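Local coordinates for tail spike protein (Acinetobacter phage vB_AbaP_AS12, PDB 6EU4) that forms a trimeric tailspike that probably recognises, and may cleave, the capsular polysaccharide of its bacterial host, Acinetobacter baumannii, at residues Cys327-His333 with Phe350-Tyr356; Gly282-Asp287 with Pro310-Lys316. One frame throughout, in Å; residues are numbered along the deposited sequence.

How the contacts relate
The chain winds as a parallel beta-helix, and the two contacts join three successive coils. Going from the N terminus, contact 2 comes first: Gly-282-Asp-287 begins one coil, and Pro-310-Lys-316, one turn later, closes a loop of 22 residues by lying beside it. The same second coil runs on into Cys-327-His-333, which opens contact 1, and 16 residues later Phe-350-Tyr-356 of the third coil closes that loop. The contacts are therefore in series, neither nested nor crossed. They still touch within the second coil, their centres about 13 Å apart: His-333 O lies 2.8 Å from Ala-311 N, a probable hydrogen bond, and Leu-314 packs on Asn-329 and Leu-332.

Contact 1 of 2, residues Cys327-His333 with Phe350-Tyr356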
# COMPACT_ATOMS: atom_id res chain seq x y z
N CYS A 327 -7.61 1.01 6.11
CA CYS A 327 -8.98 1.52 6.21
C CYS A 327 -9.67 0.96 7.45
O CYS A 327 -9.21 0.00 8.09
CB CYS A 327 -9.76 1.22 4.93
SG CYS A 327 -9.08 2.17 3.50
N MSE A 328 -10.81 1.56 7.78
CA MSE A 328 -11.57 1.22 8.99
C MSE A 328 -13.07 1.18 8.75
O MSE A 328 -13.59 1.75 7.80
CB MSE A 328 -11.28 2.21 10.12
CG MSE A 328 -9.83 2.29 10.49
SE MSE A 328 -9.59 3.31 12.13
CE MSE A 328 -10.56 2.18 13.40
N ASN A 329 -13.75 0.54 9.69
CA ASN A 329 -15.17 0.74 9.86
C ASN A 329 -15.49 0.62 11.34
O ASN A 329 -14.80 -0.08 12.09
CB ASN A 329 -16.01 -0.27 9.05
CG ASN A 329 -16.23 -1.54 9.79
OD1 ASN A 329 -15.39 -2.45 9.77
ND2 ASN A 329 -17.37 -1.63 10.48
N GLU A 330 -16.56 1.31 11.74
CA GLU A 330 -17.09 1.22 13.10
C GLU A 330 -18.61 1.17 13.03
O GLU A 330 -19.23 2.10 12.49
CB GLU A 330 -16.65 2.42 13.95
CG GLU A 330 -15.12 2.56 14.10
CD GLU A 330 -14.68 3.65 15.06
OE1 GLU A 330 -15.40 3.93 16.06
OE2 GLU A 330 -13.59 4.21 14.83
N HIS A 331 -19.20 0.12 13.61
CA HIS A 331 -20.64 -0.08 13.75
C HIS A 331 -21.26 -0.45 12.41
O HIS A 331 -21.66 0.42 11.63
CB HIS A 331 -21.33 1.15 14.36
CG HIS A 331 -20.73 1.58 15.66
ND1 HIS A 331 -20.91 0.89 16.83
CD2 HIS A 331 -19.91 2.62 15.95
CE1 HIS A 331 -20.23 1.47 17.80
NE2 HIS A 331 -19.61 2.53 17.29
N LEU A 332 -21.36 -1.76 12.16
CA LEU A 332 -21.85 -2.29 10.90
C LEU A 332 -22.89 -3.35 11.18
O LEU A 332 -22.62 -4.32 11.90
CB LEU A 332 -20.71 -2.90 10.09
CG LEU A 332 -21.12 -3.54 8.75
CD1 LEU A 332 -21.65 -2.48 7.82
CD2 LEU A 332 -19.95 -4.26 8.09
N HIS A 333 -24.08 -3.13 10.64
CA HIS A 333 -25.15 -4.14 10.56
C HIS A 333 -25.39 -4.40 9.07
O HIS A 333 -26.06 -3.62 8.39
CB HIS A 333 -26.42 -3.66 11.26
CG HIS A 333 -26.26 -3.47 12.73
ND1 HIS A 333 -26.65 -4.41 13.66
CD2 HIS A 333 -25.76 -2.43 13.44
CE1 HIS A 333 -26.39 -3.96 14.87
NE2 HIS A 333 -25.84 -2.76 14.76
N PHE A 350 -6.56 -3.59 7.71
CA PHE A 350 -7.87 -3.08 8.08
C PHE A 350 -8.03 -3.07 9.60
O PHE A 350 -7.37 -3.81 10.34
CB PHE A 350 -8.99 -3.92 7.45
CG PHE A 350 -10.29 -3.18 7.28
CD1 PHE A 350 -10.49 -2.38 6.17
CD2 PHE A 350 -11.30 -3.28 8.23
CE1 PHE A 350 -11.66 -1.67 5.99
CE2 PHE A 350 -12.49 -2.57 8.05
CZ PHE A 350 -12.67 -1.77 6.95
N ASN A 351 -8.91 -2.19 10.08
CA ASN A 351 -9.26 -2.20 11.50
C ASN A 351 -10.78 -1.98 11.54
O ASN A 351 -11.27 -0.86 11.38
CB ASN A 351 -8.47 -1.14 12.26
CG ASN A 351 -8.71 -1.17 13.76
OD1 ASN A 351 -9.73 -1.66 14.24
ND2 ASN A 351 -7.76 -0.61 14.52
N GLY A 352 -11.52 -3.08 11.66
CA GLY A 352 -12.97 -3.06 11.62
C GLY A 352 -13.54 -3.41 12.99
O GLY A 352 -13.13 -4.40 13.61
N GLN A 353 -14.48 -2.59 13.45
CA GLN A 353 -14.97 -2.67 14.82
C GLN A 353 -16.48 -2.72 14.84
O GLN A 353 -17.15 -2.07 14.02
CB GLN A 353 -14.48 -1.46 15.63
CG GLN A 353 -12.96 -1.33 15.55
CD GLN A 353 -12.41 -0.17 16.36
OE1 GLN A 353 -13.16 0.49 17.08
NE2 GLN A 353 -11.10 0.07 16.25
N ALA A 354 -17.02 -3.49 15.78
CA ALA A 354 -18.44 -3.50 16.08
C ALA A 354 -19.23 -3.91 14.84
O ALA A 354 -20.06 -3.18 14.31
CB ALA A 354 -18.89 -2.13 16.63
N ILE A 355 -18.90 -5.10 14.35
CA ILE A 355 -19.55 -5.69 13.19
C ILE A 355 -20.44 -6.83 13.69
O ILE A 355 -19.95 -7.87 14.16
CB ILE A 355 -18.54 -6.19 12.15
CG1 ILE A 355 -17.64 -5.03 11.67
CG2 ILE A 355 -19.29 -6.86 10.97
CD1 ILE A 355 -16.33 -5.54 11.06
N TYR A 356 -21.75 -6.62 13.60
CA TYR A 356 -22.73 -7.55 14.16
C TYR A 356 -23.19 -8.50 13.07
O TYR A 356 -24.15 -8.23 12.34
CB TYR A 356 -23.86 -6.75 14.78
CG TYR A 356 -23.28 -5.87 15.83
CD1 TYR A 356 -22.85 -6.41 17.05
CD2 TYR A 356 -23.06 -4.54 15.59
CE1 TYR A 356 -22.26 -5.60 18.02
CE2 TYR A 356 -22.48 -3.72 16.58
CZ TYR A 356 -22.08 -4.26 17.77
OH TYR A 356 -21.50 -3.44 18.72
O HOH W 1 -16.03 1.26 17.47
O HOH W 2 -22.53 -0.87 18.41
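Six backbone hydrogen bonds join these parallel segments. Asn-351 N gives to Cys-327 O (3.0 Å), Asn-329 N weakly to Asn-351 O (3.3 Å), Gln-353 N to Asn-329 O (2.9 Å) and His-331 N to Gln-353 O (3.0 Å). The regular alternation then breaks: Leu-332 N bonds to Ala-354 O (2.9 Å), so consecutive amides donate to consecutive carbonyls, before Tyr-356 N reaches Leu-332 O (3.0 Å). Paired positive-phi residues, His-331 and Ala-354, bend both chains together here.

Water links the polar side chains. One molecule donates to Glu-330 OE1 (3.1 Å) and Gln-353 OE1 (3.0 Å), while another joins His-331 ND1 (2.9 Å) to Tyr-356 OH (2.8 Å). Gln-353 NE2 also bonds to Asn-351 OD1 (3.0 Å) and to Gln-292 of the second subunit; glutamine's length lets one amide serve both. Asn-351 ND2 bonds to Asn-321 of that subunit, which borders this face of Met-328 (built as selenomethionine), Glu-330, Asn-351 and Gln-353.

The other face is largely apolar. Cys-327 CB meets Phe-350 CE1 at 3.6 Å, and Leu-332 CD2 meets Ile-355 CG2 at 3.9 Å. Asn-329 OD1, buried without a hydrogen-bond partner, sits 3.1 Å from Gly-352 CA; a beta-carbon there would clash with it, hence the glycine. Near the end, the His-333 and Tyr-356 rings, planes at 23° and centroids 4.9 Å apart, are offset enough to share little overlap.

Strand 284-304 flanks Cys-327-His-333, and strand 387-390 flanks Phe-350-Tyr-356, with Phe-388 meeting Phe-350. Phe-337 of strand 336-341 packs on Asn-329 and Leu-332 from within the coil.

Contact 2 of 2, residues Gly282-Asp287 with Pro310-Lys316; sequences GLYGWD and PAKALFK
Build two parallel segments that turn corners in step. CA atoms pair Leu-283 with Ala-311 (4.3 Å), Gly-285 with Leu-314 (4.8 Å), Trp-286 with Phe-315 and Asp-287 with Lys-316 (both 4.9 Å); Lys-312 is an extra residue in this register. Gly-285 (phi/psi -69/-58°) and Leu-314 (-66/-52°) take matching helical conformations at the corner, as does Lys-312 (-72/-46°), while Tyr-284, Trp-286, Ala-311, Ala-313 and Phe-315 are extended. Leu-283 (psi -61°) bends beside the extra residue. Glycine is needed at 285 because a beta-carbon would clash with Leu-314 O.

Three hydrogen bonds set the spacing: Lys-312 N to Leu-283 O (2.9 Å), Trp-286 N to Leu-314 O (3.0 Å) and Lys-316 N to Trp-286 O (2.9 Å). A water bridges Gly-282 O (3.2 Å) and Pro-310 O (2.9 Å).

Lys-316 is fully extended, every chi t, which carries its CD over the face of the Tyr-284 ring (chi1 m, chi2 -69°), 3.9 Å from the centroid: a CH-pi contact. Its NZ then reaches a water (2.8 Å) that Asp-287 OD2 (chi1 t) also binds at 2.6 Å; OD2 has a salt bridge to Arg-253 besides. Lys-312 (chi1 m) brings its CD to 3.4 Å from Tyr-284 OH, while its amine leads away.

On the other face, Trp-286 (chi1 m, chi2 76°) and Phe-315 (chi1 m, chi2 -77°) meet obliquely, CD1 to CE1 at 3.6 Å. Trp-286 also stacks on Phe-255, and Phe-315 stands edge-to-face to Phe-337. Leu-314 (t, p) packs inside on Leu-332. Aligned corners with like residues piled up inside, coil upon coil, are typical of the parallel beta-helix.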
# COMPACT_ATOMS: atom_id res chain seq x y z
N GLY A 282 -27.90 2.91 4.60
CA GLY A 282 -28.71 1.77 5.00
C GLY A 282 -28.74 0.62 4.01
O GLY A 282 -29.27 -0.45 4.35
N LEU A 283 -28.16 0.80 2.81
CA LEU A 283 -28.14 -0.23 1.77
C LEU A 283 -26.72 -0.68 1.43
O LEU A 283 -26.41 -1.86 1.59
CB LEU A 283 -28.88 0.28 0.53
CG LEU A 283 -28.89 -0.65 -0.70
CD1 LEU A 283 -29.59 -1.93 -0.37
CD2 LEU A 283 -29.56 0.01 -1.92
N TYR A 284 -25.86 0.23 0.95
CA TYR A 284 -24.44 -0.01 0.77
C TYR A 284 -23.67 1.22 1.21
O TYR A 284 -24.06 2.34 0.92
CB TYR A 284 -24.06 -0.28 -0.69
CG TYR A 284 -24.72 -1.47 -1.30
CD1 TYR A 284 -24.39 -2.76 -0.89
CD2 TYR A 284 -25.64 -1.33 -2.33
CE1 TYR A 284 -24.98 -3.85 -1.45
CE2 TYR A 284 -26.25 -2.43 -2.90
CZ TYR A 284 -25.91 -3.69 -2.44
OH TYR A 284 -26.49 -4.79 -3.01
N GLY A 285 -22.52 1.00 1.85
CA GLY A 285 -21.60 2.10 2.08
C GLY A 285 -20.99 2.58 0.77
O GLY A 285 -21.11 3.74 0.39
N TRP A 286 -20.33 1.65 0.09
CA TRP A 286 -19.72 1.88 -1.21
C TRP A 286 -20.31 0.90 -2.19
O TRP A 286 -20.32 -0.31 -1.94
CB TRP A 286 -18.21 1.67 -1.14
CG TRP A 286 -17.48 2.56 -0.23
CD1 TRP A 286 -17.42 2.50 1.13
CD2 TRP A 286 -16.65 3.67 -0.62
NE1 TRP A 286 -16.61 3.49 1.61
CE2 TRP A 286 -16.12 4.22 0.56
CE3 TRP A 286 -16.30 4.23 -1.85
CZ2 TRP A 286 -15.27 5.33 0.55
CZ3 TRP A 286 -15.45 5.33 -1.86
CH2 TRP A 286 -14.95 5.86 -0.66
N ASP A 287 -20.84 1.41 -3.29
CA ASP A 287 -21.42 0.60 -4.36
C ASP A 287 -20.55 0.88 -5.59
O ASP A 287 -20.71 1.91 -6.24
CB ASP A 287 -22.89 0.97 -4.58
CG ASP A 287 -23.57 0.10 -5.63
OD1 ASP A 287 -22.86 -0.57 -6.42
OD2 ASP A 287 -24.83 0.11 -5.67
N PRO A 310 -30.55 -4.38 8.50
CA PRO A 310 -29.19 -4.46 7.96
C PRO A 310 -29.07 -3.87 6.56
O PRO A 310 -30.01 -3.90 5.76
CB PRO A 310 -28.91 -5.97 7.94
CG PRO A 310 -30.28 -6.58 7.78
CD PRO A 310 -31.16 -5.71 8.64
N ALA A 311 -27.89 -3.33 6.29
CA ALA A 311 -27.45 -3.05 4.94
C ALA A 311 -27.21 -4.37 4.22
O ALA A 311 -27.05 -5.42 4.84
CB ALA A 311 -26.17 -2.21 4.95
N LYS A 312 -27.18 -4.32 2.90
CA LYS A 312 -26.79 -5.52 2.17
C LYS A 312 -25.30 -5.78 2.33
O LYS A 312 -24.89 -6.92 2.61
CB LYS A 312 -27.17 -5.41 0.70
CG LYS A 312 -28.69 -5.58 0.50
CD LYS A 312 -29.06 -5.57 -1.00
CE LYS A 312 -30.57 -5.50 -1.25
NZ LYS A 312 -31.39 -6.31 -0.30
N ALA A 313 -24.48 -4.74 2.18
CA ALA A 313 -23.04 -4.88 2.33
C ALA A 313 -22.43 -3.54 2.69
O ALA A 313 -22.90 -2.49 2.25
CB ALA A 313 -22.38 -5.40 1.05
N LEU A 314 -21.32 -3.58 3.43
CA LEU A 314 -20.53 -2.36 3.58
C LEU A 314 -19.94 -1.95 2.24
O LEU A 314 -20.08 -0.79 1.81
CB LEU A 314 -19.42 -2.56 4.62
CG LEU A 314 -18.44 -1.40 4.80
CD1 LEU A 314 -19.15 -0.08 5.08
CD2 LEU A 314 -17.47 -1.71 5.93
N PHE A 315 -19.27 -2.89 1.58
CA PHE A 315 -18.68 -2.72 0.25
C PHE A 315 -19.31 -3.70 -0.72
O PHE A 315 -19.26 -4.92 -0.53
CB PHE A 315 -17.17 -3.00 0.27
CG PHE A 315 -16.41 -2.27 1.35
CD1 PHE A 315 -16.10 -0.92 1.21
CD2 PHE A 315 -15.90 -2.95 2.45
CE1 PHE A 315 -15.37 -0.26 2.19
CE2 PHE A 315 -15.19 -2.30 3.44
CZ PHE A 315 -14.91 -0.96 3.31
N LYS A 316 -19.86 -3.17 -1.80
CA LYS A 316 -20.28 -3.95 -2.95
C LYS A 316 -19.32 -3.59 -4.08
O LYS A 316 -19.28 -2.43 -4.52
CB LYS A 316 -21.72 -3.65 -3.33
CG LYS A 316 -22.14 -4.39 -4.60
CD LYS A 316 -23.59 -4.10 -4.98
CE LYS A 316 -24.00 -4.85 -6.21
NZ LYS A 316 -25.44 -4.57 -6.55
O HOH W 3 -30.57 -3.08 3.02
O HOH W 4 -26.01 -1.82 -6.90